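Local coordinates for protein tRNA-splicing ligase RtcB (Thermus thermophilus, PDB 2EPG) that probably ligates broken RNA in a GTP- and manganese-dependent reaction, joining 2',3'-cyclic phosphate or 3'-phosphate ends to 5'-hydroxyl ends, at residues H215-Q220 / M387-S391; Q127-A131 / P481-V485; V381-G385 / S408-A412. All coordinates share one frame; numbering follows the deposited sequence.

Interaction 1 of 3, residues H215-Q220 / M387-S391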
ATOM      1  N   HIS A 215       9.737  -2.418  -7.496  1.00 48.76           N
ATOM      2  CA  HIS A 215       8.468  -2.280  -8.211  1.00 46.20           C
ATOM      3  C   HIS A 215       8.439  -3.280  -9.362  1.00 44.11           C
ATOM      4  O   HIS A 215       9.452  -3.520 -10.017  1.00 45.10           O
ATOM      5  CB  HIS A 215       8.280  -0.853  -8.742  1.00 45.39           C
ATOM      6  CG  HIS A 215       8.203   0.184  -7.665  1.00 44.86           C
ATOM      7  ND1 HIS A 215       7.334   0.084  -6.600  1.00 44.96           N
ATOM      8  CD2 HIS A 215       8.889   1.338  -7.484  1.00 45.48           C
ATOM      9  CE1 HIS A 215       7.488   1.130  -5.808  1.00 46.02           C
ATOM     10  NE2 HIS A 215       8.426   1.906  -6.321  1.00 46.03           N
ATOM     11  N   PHE A 216       7.273  -3.859  -9.610  1.00 41.08           N
ATOM     12  CA  PHE A 216       7.144  -4.851 -10.660  1.00 37.51           C
ATOM     13  C   PHE A 216       5.683  -5.165 -10.924  1.00 36.55           C
ATOM     14  O   PHE A 216       4.769  -4.635 -10.290  1.00 34.14           O
ATOM     15  CB  PHE A 216       7.841  -6.136 -10.228  1.00 35.57           C
ATOM     16  CG  PHE A 216       7.306  -6.691  -8.942  1.00 39.20           C
ATOM     17  CD1 PHE A 216       6.232  -7.569  -8.940  1.00 39.06           C
ATOM     18  CD2 PHE A 216       7.809  -6.249  -7.723  1.00 39.65           C
ATOM     19  CE1 PHE A 216       5.656  -7.996  -7.746  1.00 41.98           C
ATOM     20  CE2 PHE A 216       7.242  -6.669  -6.523  1.00 41.23           C
ATOM     21  CZ  PHE A 216       6.161  -7.544  -6.534  1.00 41.55           C
ATOM     22  N   LEU A 217       5.490  -6.062 -11.869  1.00 34.11           N
ATOM     23  CA  LEU A 217       4.179  -6.514 -12.237  1.00 34.04           C
ATOM     24  C   LEU A 217       4.368  -8.009 -12.425  1.00 33.79           C
ATOM     25  O   LEU A 217       5.386  -8.433 -12.955  1.00 34.90           O
ATOM     26  CB  LEU A 217       3.783  -5.820 -13.531  1.00 34.71           C
ATOM     27  CG  LEU A 217       2.741  -6.347 -14.506  1.00 37.39           C
ATOM     28  CD1 LEU A 217       2.358  -5.223 -15.459  1.00 38.12           C
ATOM     29  CD2 LEU A 217       3.296  -7.540 -15.275  1.00 35.56           C
ATOM     30  N   GLU A 218       3.443  -8.827 -11.936  1.00 33.33           N
ATOM     31  CA  GLU A 218       3.588 -10.249 -12.173  1.00 33.23           C
ATOM     32  C   GLU A 218       2.283 -10.966 -12.472  1.00 33.57           C
ATOM     33  O   GLU A 218       1.221 -10.639 -11.922  1.00 33.35           O
ATOM     34  CB  GLU A 218       4.369 -10.964 -11.045  1.00 34.56           C
ATOM     35  CG  GLU A 218       3.947 -10.739  -9.623  1.00 39.11           C
ATOM     36  CD  GLU A 218       4.781 -11.561  -8.633  1.00 40.23           C
ATOM     37  OE1 GLU A 218       6.034 -11.565  -8.720  1.00 41.56           O
ATOM     38  OE2 GLU A 218       4.179 -12.203  -7.758  1.00 39.78           O
ATOM     39  N   VAL A 219       2.373 -11.896 -13.421  1.00 31.58           N
ATOM     40  CA  VAL A 219       1.244 -12.728 -13.808  1.00 31.68           C
ATOM     41  C   VAL A 219       1.424 -13.935 -12.893  1.00 31.29           C
ATOM     42  O   VAL A 219       2.517 -14.504 -12.827  1.00 32.15           O
ATOM     43  CB  VAL A 219       1.341 -13.191 -15.264  1.00 31.18           C
ATOM     44  CG1 VAL A 219       0.080 -13.984 -15.638  1.00 30.82           C
ATOM     45  CG2 VAL A 219       1.519 -11.990 -16.176  1.00 30.29           C
ATOM     46  N   GLN A 220       0.364 -14.313 -12.191  1.00 28.08           N
ATOM     47  CA  GLN A 220       0.442 -15.411 -11.235  1.00 28.09           C
ATOM     48  C   GLN A 220      -0.799 -16.291 -11.354  1.00 28.58           C
ATOM     49  O   GLN A 220      -1.701 -16.049 -12.179  1.00 27.26           O
ATOM     50  CB  GLN A 220       0.469 -14.844  -9.795  1.00 28.50           C
ATOM     51  CG  GLN A 220       1.057 -13.438  -9.634  1.00 28.83           C
ATOM     52  CD  GLN A 220       0.459 -12.643  -8.457  1.00 28.60           C
ATOM     53  OE1 GLN A 220      -0.735 -12.301  -8.453  1.00 27.60           O
ATOM     54  NE2 GLN A 220       1.286 -12.352  -7.463  1.00 26.08           N
HETATM   55  N   MSE A 387       9.733 -10.266  -5.413  1.00 57.26           N
HETATM   56  CA  MSE A 387       9.530 -10.750  -6.769  1.00 60.45           C
HETATM   57  C   MSE A 387       9.806 -12.247  -6.818  1.00 59.00           C
HETATM   58  O   MSE A 387      10.758 -12.739  -6.206  1.00 58.03           O
HETATM   59  CB  MSE A 387      10.467 -10.039  -7.734  1.00 65.54           C
HETATM   60  CG  MSE A 387      10.339  -8.541  -7.712  1.00 72.86           C
HETATM   61 SE   MSE A 387      11.660  -7.785  -8.876  1.00 84.13          SE
HETATM   62  CE  MSE A 387      10.584  -7.615 -10.451  1.00 81.13           C
ATOM     63  N   GLY A 388       8.960 -12.968  -7.543  1.00 58.14           N
ATOM     64  CA  GLY A 388       9.137 -14.403  -7.661  1.00 57.07           C
ATOM     65  C   GLY A 388       8.834 -15.164  -6.385  1.00 55.13           C
ATOM     66  O   GLY A 388       9.164 -16.342  -6.276  1.00 56.36           O
ATOM     67  N   ARG A 389       8.208 -14.499  -5.419  1.00 52.68           N
ATOM     68  CA  ARG A 389       7.852 -15.140  -4.154  1.00 49.57           C
ATOM     69  C   ARG A 389       6.329 -15.166  -4.066  1.00 46.08           C
ATOM     70  O   ARG A 389       5.655 -14.534  -4.878  1.00 45.69           O
ATOM     71  CB  ARG A 389       8.423 -14.339  -2.986  1.00 52.32           C
ATOM     72  CG  ARG A 389       9.901 -14.024  -3.118  1.00 58.01           C
ATOM     73  CD  ARG A 389      10.741 -15.285  -2.987  1.00 61.30           C
ATOM     74  NE  ARG A 389      10.527 -15.921  -1.690  1.00 66.23           N
ATOM     75  CZ  ARG A 389      10.777 -15.337  -0.519  1.00 68.15           C
ATOM     76  NH1 ARG A 389      10.546 -15.995   0.612  1.00 68.90           N
ATOM     77  NH2 ARG A 389      11.263 -14.098  -0.480  1.00 68.41           N
ATOM     78  N   TYR A 390       5.785 -15.884  -3.087  1.00 42.04           N
ATOM     79  CA  TYR A 390       4.336 -15.956  -2.918  1.00 38.64           C
ATOM     80  C   TYR A 390       3.707 -14.622  -2.543  1.00 36.63           C
ATOM     81  O   TYR A 390       4.316 -13.796  -1.857  1.00 36.62           O
ATOM     82  CB  TYR A 390       3.950 -16.920  -1.805  1.00 39.62           C
ATOM     83  CG  TYR A 390       4.199 -18.373  -2.081  1.00 45.34           C
ATOM     84  CD1 TYR A 390       5.047 -19.120  -1.256  1.00 45.54           C
ATOM     85  CD2 TYR A 390       3.563 -19.018  -3.137  1.00 46.25           C
ATOM     86  CE1 TYR A 390       5.253 -20.472  -1.480  1.00 48.94           C
ATOM     87  CE2 TYR A 390       3.762 -20.373  -3.370  1.00 49.65           C
ATOM     88  CZ  TYR A 390       4.607 -21.090  -2.537  1.00 49.48           C
ATOM     89  OH  TYR A 390       4.797 -22.430  -2.761  1.00 54.36           O
ATOM     90  N   SER A 391       2.472 -14.431  -2.986  1.00 32.91           N
ATOM     91  CA  SER A 391       1.701 -13.249  -2.635  1.00 31.57           C
ATOM     92  C   SER A 391       0.487 -13.814  -1.920  1.00 29.40           C
ATOM     93  O   SER A 391       0.129 -14.972  -2.135  1.00 28.12           O
ATOM     94  CB  SER A 391       1.266 -12.485  -3.878  1.00 29.41           C
ATOM     95  OG  SER A 391       2.321 -11.658  -4.321  1.00 34.56           O
TER
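Met387, present as selenomethionine, sets CG over one face of the Phe216 ring. This CG sits 3.9 Å from the ring centroid, a CH-pi contact 29° off the normal, and CG to CD2 of Phe216 measures 3.4 Å. SE of Met387 follows obliquely, 5.1 Å from that centroid, as a Met-aromatic contact. Two residues along the strand the contact turns polar. Glu218 has CG between its backbone N and carbonyl carbon (chi1 51°) and is extended beyond, which carries the carboxylate to the 387-391 loop. OE1 of Glu218 accepts a weak but nearly straight bond from Gly388 N at 3.5 Å. The other oxygen, OE2, takes NE2 of Gln220 at 2.9 Å on its anti lone pair. Replacing Glu218 by an alanine would probably leave Gly388 N without this acceptor and NE2 of Gln220 without its carboxylate mate, the amide then held through Thr242. Pro481 and Val484 of strand 474-486 pack directly on Glu218, and behind Gln220 the OG1 of Thr242 bonds its OE1. Phe216, Glu218, Met387 and Ser391 all belong to the predicted GMP site, so this mixture of ring, carboxylate and backbone N-H is consistent with a nucleotide-pocket wall whose acidic group is held through both oxygens.

Interaction 2 of 3, residues Q127-A131 / P481-V485; sequences QKELA and PLIVV
The backbone O of Gln127 takes the helical bond from Ala131 N, 3.0 Å away, and the same O meets CD1 of Ile483 at 3.5 Å. Ile483 fills most of this contact from the strand side. Its CG1 lies opposite the carbonyl carbon (chi1 -60°) and the chain stays extended (chi2 173°), driving CD1 into the first turn of helix 127-137, where it also comes within 4.1 Å of CD2 of Leu130. The other branch, CG2, rests 4.0 Å from CB of Ala131. Gln127 slides past Ile483 in the opposite sense, its CG 4.1 Å from CG1 of Ile483. The helix and the short strand segment 483-485 run nearly parallel, 13° between their directions, with axes 9.7 Å apart. Both Leu482 and Ile483 face Val219 of the antiparallel neighbour, strand 216-225, and each bonds to its backbone: a classic beta bulge, at a corner where the chain changes direction. The side chain of Gln127 crosses that of Leu482 at about a right angle; its amide NE2 ends 3.5 Å from the backbone O of Leu482. Beyond the pair, Leu120 and Leu123 of helix 120-123 lie on Leu482, and Leu440 of strand 440-442 touches Gln127. Leu130 also touches Val219.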
ATOM      1  N   GLN A 127       2.674 -18.295 -22.471  1.00 40.09           N
ATOM      2  CA  GLN A 127       3.494 -17.648 -21.459  1.00 41.03           C
ATOM      3  C   GLN A 127       4.572 -16.727 -22.041  1.00 41.40           C
ATOM      4  O   GLN A 127       4.779 -15.602 -21.567  1.00 40.94           O
ATOM      5  CB  GLN A 127       4.125 -18.730 -20.585  1.00 41.50           C
ATOM      6  CG  GLN A 127       5.023 -18.217 -19.506  1.00 45.21           C
ATOM      7  CD  GLN A 127       5.483 -19.319 -18.570  1.00 44.88           C
ATOM      8  OE1 GLN A 127       5.844 -20.415 -19.004  1.00 43.54           O
ATOM      9  NE2 GLN A 127       5.486 -19.026 -17.279  1.00 45.26           N
ATOM     10  N   LYS A 128       5.250 -17.201 -23.076  1.00 40.32           N
ATOM     11  CA  LYS A 128       6.305 -16.425 -23.705  1.00 40.27           C
ATOM     12  C   LYS A 128       5.719 -15.215 -24.423  1.00 38.68           C
ATOM     13  O   LYS A 128       6.170 -14.099 -24.218  1.00 37.87           O
ATOM     14  CB  LYS A 128       7.090 -17.316 -24.678  1.00 42.09           C
ATOM     15  CG  LYS A 128       8.432 -16.762 -25.120  1.00 44.71           C
ATOM     16  CD  LYS A 128       8.305 -15.860 -26.346  1.00 48.34           C
ATOM     17  CE  LYS A 128       9.683 -15.553 -26.936  1.00 50.30           C
ATOM     18  NZ  LYS A 128      10.430 -16.828 -27.164  1.00 51.21           N
ATOM     19  N   GLU A 129       4.709 -15.437 -25.259  1.00 39.54           N
ATOM     20  CA  GLU A 129       4.071 -14.343 -25.986  1.00 39.76           C
ATOM     21  C   GLU A 129       3.618 -13.225 -25.033  1.00 39.43           C
ATOM     22  O   GLU A 129       3.826 -12.044 -25.310  1.00 40.28           O
ATOM     23  CB  GLU A 129       2.848 -14.843 -26.763  1.00 40.88           C
ATOM     24  CG  GLU A 129       3.130 -15.846 -27.876  1.00 45.38           C
ATOM     25  CD  GLU A 129       3.686 -17.152 -27.350  1.00 46.63           C
ATOM     26  OE1 GLU A 129       3.202 -17.627 -26.300  1.00 48.29           O
ATOM     27  OE2 GLU A 129       4.599 -17.710 -27.990  1.00 49.44           O
ATOM     28  N   LEU A 130       3.001 -13.607 -23.918  1.00 36.48           N
ATOM     29  CA  LEU A 130       2.500 -12.641 -22.943  1.00 36.07           C
ATOM     30  C   LEU A 130       3.638 -11.871 -22.284  1.00 34.44           C
ATOM     31  O   LEU A 130       3.591 -10.648 -22.188  1.00 35.47           O
ATOM     32  CB  LEU A 130       1.649 -13.356 -21.890  1.00 34.02           C
ATOM     33  CG  LEU A 130       1.009 -12.497 -20.795  1.00 35.86           C
ATOM     34  CD1 LEU A 130       0.115 -11.428 -21.418  1.00 33.19           C
ATOM     35  CD2 LEU A 130       0.201 -13.396 -19.849  1.00 32.87           C
ATOM     36  N   ALA A 131       4.668 -12.582 -21.843  1.00 34.63           N
ATOM     37  CA  ALA A 131       5.800 -11.926 -21.215  1.00 35.21           C
ATOM     38  C   ALA A 131       6.325 -10.835 -22.157  1.00 36.14           C
ATOM     39  O   ALA A 131       6.499  -9.679 -21.753  1.00 35.96           O
ATOM     40  CB  ALA A 131       6.899 -12.950 -20.902  1.00 33.90           C
ATOM     41  N   PRO A 481       3.879 -16.722  -8.585  1.00 32.57           N
ATOM     42  CA  PRO A 481       4.262 -16.030  -9.823  1.00 33.60           C
ATOM     43  C   PRO A 481       4.692 -16.936 -10.971  1.00 34.94           C
ATOM     44  O   PRO A 481       5.274 -17.996 -10.749  1.00 34.60           O
ATOM     45  CB  PRO A 481       5.399 -15.122  -9.369  1.00 33.42           C
ATOM     46  CG  PRO A 481       6.068 -15.948  -8.317  1.00 34.51           C
ATOM     47  CD  PRO A 481       4.909 -16.547  -7.542  1.00 34.27           C
ATOM     48  N   LEU A 482       4.390 -16.500 -12.193  1.00 34.52           N
ATOM     49  CA  LEU A 482       4.747 -17.221 -13.410  1.00 36.38           C
ATOM     50  C   LEU A 482       5.634 -16.332 -14.267  1.00 36.12           C
ATOM     51  O   LEU A 482       6.593 -16.801 -14.874  1.00 36.14           O
ATOM     52  CB  LEU A 482       3.501 -17.572 -14.224  1.00 37.40           C
ATOM     53  CG  LEU A 482       2.578 -18.663 -13.693  1.00 39.55           C
ATOM     54  CD1 LEU A 482       1.218 -18.529 -14.352  1.00 40.96           C
ATOM     55  CD2 LEU A 482       3.189 -20.023 -13.962  1.00 39.47           C
ATOM     56  N   ILE A 483       5.278 -15.048 -14.323  1.00 34.63           N
ATOM     57  CA  ILE A 483       6.007 -14.054 -15.103  1.00 35.62           C
ATOM     58  C   ILE A 483       6.270 -12.816 -14.265  1.00 35.88           C
ATOM     59  O   ILE A 483       5.357 -12.286 -13.631  1.00 36.48           O
ATOM     60  CB  ILE A 483       5.213 -13.571 -16.334  1.00 34.02           C
ATOM     61  CG1 ILE A 483       4.895 -14.736 -17.266  1.00 33.90           C
ATOM     62  CG2 ILE A 483       6.021 -12.506 -17.071  1.00 33.06           C
ATOM     63  CD1 ILE A 483       3.962 -14.337 -18.405  1.00 31.38           C
ATOM     64  N   VAL A 484       7.511 -12.342 -14.287  1.00 35.42           N
ATOM     65  CA  VAL A 484       7.878 -11.153 -13.535  1.00 36.64           C
ATOM     66  C   VAL A 484       8.432 -10.100 -14.491  1.00 38.12           C
ATOM     67  O   VAL A 484       9.383 -10.363 -15.231  1.00 37.12           O
ATOM     68  CB  VAL A 484       8.942 -11.473 -12.449  1.00 35.95           C
ATOM     69  CG1 VAL A 484       9.445 -10.182 -11.829  1.00 37.31           C
ATOM     70  CG2 VAL A 484       8.338 -12.363 -11.349  1.00 34.38           C
ATOM     71  N   VAL A 485       7.812  -8.923 -14.488  1.00 38.71           N
ATOM     72  CA  VAL A 485       8.235  -7.802 -15.325  1.00 40.51           C
ATOM     73  C   VAL A 485       8.705  -6.696 -14.373  1.00 43.98           C
ATOM     74  O   VAL A 485       7.911  -6.182 -13.571  1.00 43.58           O
ATOM     75  CB  VAL A 485       7.066  -7.264 -16.192  1.00 40.04           C
ATOM     76  CG1 VAL A 485       7.521  -6.050 -16.993  1.00 38.90           C
ATOM     77  CG2 VAL A 485       6.564  -8.356 -17.127  1.00 38.11           C
TER

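Interaction 3 of 3, residues V381-G385 / S408-A412; sequences VLVPG and SCHGA
Val383 has the largest share of the contact between the end of strand 380-383 and the loop 408-412. From its CB, 4.1 Å from the backbone O of His410, the two methyls part along the loop. CG1, opposite the backbone N (chi1 178°), presses on the peptide after Gly411, 3.4 Å from its C, and also meets CB of Ala412 at 3.8 Å. CG2 turns the other way, to SG of Cys409 at 3.8 Å. The valine thus spans His410, touching residues before and after it. The two segments run roughly side by side, their end-to-end directions 21° apart. At one end CG1 of Val381 lies 3.7 Å from the backbone O of Cys409, an oxygen that is also bonded to Thr360 OG1. Further along, the ring of Pro384 brings CD to within 3.1 Å of the backbone O of His410, a tight contact of CD with the carbonyl oxygen. The CB of His410 points away from the strand, and ND1 of its ring is bonded to ND1 of His339, whose NE2 in turn bonds the backbone O of Leu382. His339 thus links the strand to the loop. His410 is predicted to become the GMP-histidine intermediate, and Pro384, Gly385, Gly411 and Ala412 to bind GMP, so the strand end packs beside what is probably the nucleotidyl-transfer site of an RtcB ligase.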
ATOM      1  N   VAL A 381      -7.069  -7.535   1.317  1.00 25.31           N
ATOM      2  CA  VAL A 381      -5.784  -7.005   1.751  1.00 24.31           C
ATOM      3  C   VAL A 381      -4.796  -7.740   0.873  1.00 25.63           C
ATOM      4  O   VAL A 381      -4.711  -8.974   0.915  1.00 24.42           O
ATOM      5  CB  VAL A 381      -5.491  -7.323   3.232  1.00 22.84           C
ATOM      6  CG1 VAL A 381      -4.051  -6.907   3.580  1.00 21.94           C
ATOM      7  CG2 VAL A 381      -6.475  -6.586   4.127  1.00 24.48           C
ATOM      8  N   LEU A 382      -4.057  -6.980   0.074  1.00 26.11           N
ATOM      9  CA  LEU A 382      -3.107  -7.555  -0.873  1.00 25.45           C
ATOM     10  C   LEU A 382      -1.714  -7.515  -0.279  1.00 28.19           C
ATOM     11  O   LEU A 382      -1.174  -6.447   0.002  1.00 27.68           O
ATOM     12  CB  LEU A 382      -3.163  -6.765  -2.191  1.00 21.83           C
ATOM     13  CG  LEU A 382      -4.598  -6.555  -2.708  1.00 22.76           C
ATOM     14  CD1 LEU A 382      -4.613  -5.708  -3.989  1.00 17.86           C
ATOM     15  CD2 LEU A 382      -5.246  -7.917  -2.946  1.00 22.49           C
ATOM     16  N   VAL A 383      -1.141  -8.693  -0.076  1.00 28.06           N
ATOM     17  CA  VAL A 383       0.180  -8.814   0.514  1.00 29.19           C
ATOM     18  C   VAL A 383       1.140  -9.402  -0.509  1.00 30.71           C
ATOM     19  O   VAL A 383       1.247 -10.619  -0.663  1.00 33.08           O
ATOM     20  CB  VAL A 383       0.120  -9.713   1.775  1.00 31.70           C
ATOM     21  CG1 VAL A 383       1.500  -9.900   2.371  1.00 32.56           C
ATOM     22  CG2 VAL A 383      -0.792  -9.082   2.806  1.00 29.85           C
ATOM     23  N   PRO A 384       1.860  -8.536  -1.229  1.00 31.80           N
ATOM     24  CA  PRO A 384       2.803  -9.027  -2.229  1.00 35.05           C
ATOM     25  C   PRO A 384       4.061  -9.539  -1.521  1.00 38.39           C
ATOM     26  O   PRO A 384       4.436  -9.038  -0.454  1.00 40.09           O
ATOM     27  CB  PRO A 384       3.073  -7.779  -3.055  1.00 34.05           C
ATOM     28  CG  PRO A 384       3.125  -6.712  -1.984  1.00 32.79           C
ATOM     29  CD  PRO A 384       1.945  -7.068  -1.094  1.00 30.14           C
ATOM     30  N   GLY A 385       4.690 -10.562  -2.076  1.00 41.44           N
ATOM     31  CA  GLY A 385       5.919 -11.043  -1.476  1.00 43.06           C
ATOM     32  C   GLY A 385       7.006 -10.347  -2.268  1.00 44.65           C
ATOM     33  O   GLY A 385       6.746  -9.329  -2.919  1.00 44.71           O
ATOM     34  N   SER A 408      -3.853  -3.597   8.630  1.00 24.39           N
ATOM     35  CA  SER A 408      -3.235  -4.896   8.567  1.00 25.26           C
ATOM     36  C   SER A 408      -1.820  -4.794   7.997  1.00 26.68           C
ATOM     37  O   SER A 408      -1.266  -3.702   7.883  1.00 27.56           O
ATOM     38  CB  SER A 408      -4.094  -5.864   7.753  1.00 23.32           C
ATOM     39  OG  SER A 408      -3.690  -7.196   8.018  1.00 26.23           O
ATOM     40  N   CYS A 409      -1.228  -5.922   7.631  1.00 27.65           N
ATOM     41  CA  CYS A 409       0.143  -5.896   7.136  1.00 30.65           C
ATOM     42  C   CYS A 409       0.209  -5.637   5.641  1.00 31.67           C
ATOM     43  O   CYS A 409      -0.805  -5.674   4.939  1.00 31.68           O
ATOM     44  CB  CYS A 409       0.838  -7.222   7.445  1.00 30.45           C
ATOM     45  SG  CYS A 409       0.258  -8.571   6.379  1.00 34.80           S
ATOM     46  N   HIS A 410       1.411  -5.379   5.151  1.00 33.78           N
ATOM     47  CA  HIS A 410       1.567  -5.142   3.727  1.00 40.10           C
ATOM     48  C   HIS A 410       2.559  -6.120   3.103  1.00 41.28           C
ATOM     49  O   HIS A 410       2.479  -6.411   1.922  1.00 42.75           O
ATOM     50  CB  HIS A 410       2.035  -3.710   3.484  1.00 41.97           C
ATOM     51  CG  HIS A 410       3.520  -3.562   3.450  1.00 44.60           C
ATOM     52  ND1 HIS A 410       4.205  -3.243   2.296  1.00 47.11           N
ATOM     53  CD2 HIS A 410       4.455  -3.691   4.423  1.00 47.05           C
ATOM     54  CE1 HIS A 410       5.499  -3.177   2.563  1.00 47.96           C
ATOM     55  NE2 HIS A 410       5.678  -3.444   3.845  1.00 48.38           N
ATOM     56  N   GLY A 411       3.500  -6.620   3.893  1.00 44.17           N
ATOM     57  CA  GLY A 411       4.486  -7.540   3.351  1.00 48.55           C
ATOM     58  C   GLY A 411       4.395  -8.956   3.880  1.00 51.29           C
ATOM     59  O   GLY A 411       3.791  -9.203   4.926  1.00 51.19           O
ATOM     60  N   ALA A 412       5.007  -9.891   3.158  1.00 54.95           N
ATOM     61  CA  ALA A 412       4.996 -11.301   3.543  1.00 58.69           C
ATOM     62  C   ALA A 412       6.347 -11.787   4.074  1.00 61.59           C
ATOM     63  O   ALA A 412       6.418 -12.780   4.803  1.00 61.62           O
ATOM     64  CB  ALA A 412       4.567 -12.161   2.348  1.00 57.60           C
TER

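In the fold
All three interactions are buried. Interactions 1 and 2 meet at neighbouring antiparallel strands, 216-225 and 474-486, with centres 10 Å apart: helix 127-137 packs on this strand pair in interaction 2, and the loop 387-391 in interaction 1. Interaction 2 is mostly aliphatic and lies farthest from the centre of the chain, about 24 Å. Interaction 1 is mixed, with a ring and a buried carboxylate, in keeping with its place in the predicted GMP site. Interaction 3, its centre about 8 Å from that of the chain, is made by apolar side chains against loop backbone, yet holds the predicted active-site histidine. Ser391 of interaction 1 touches Pro384 and Gly385 of interaction 3, joining these two; interactions 2 and 3 do not touch.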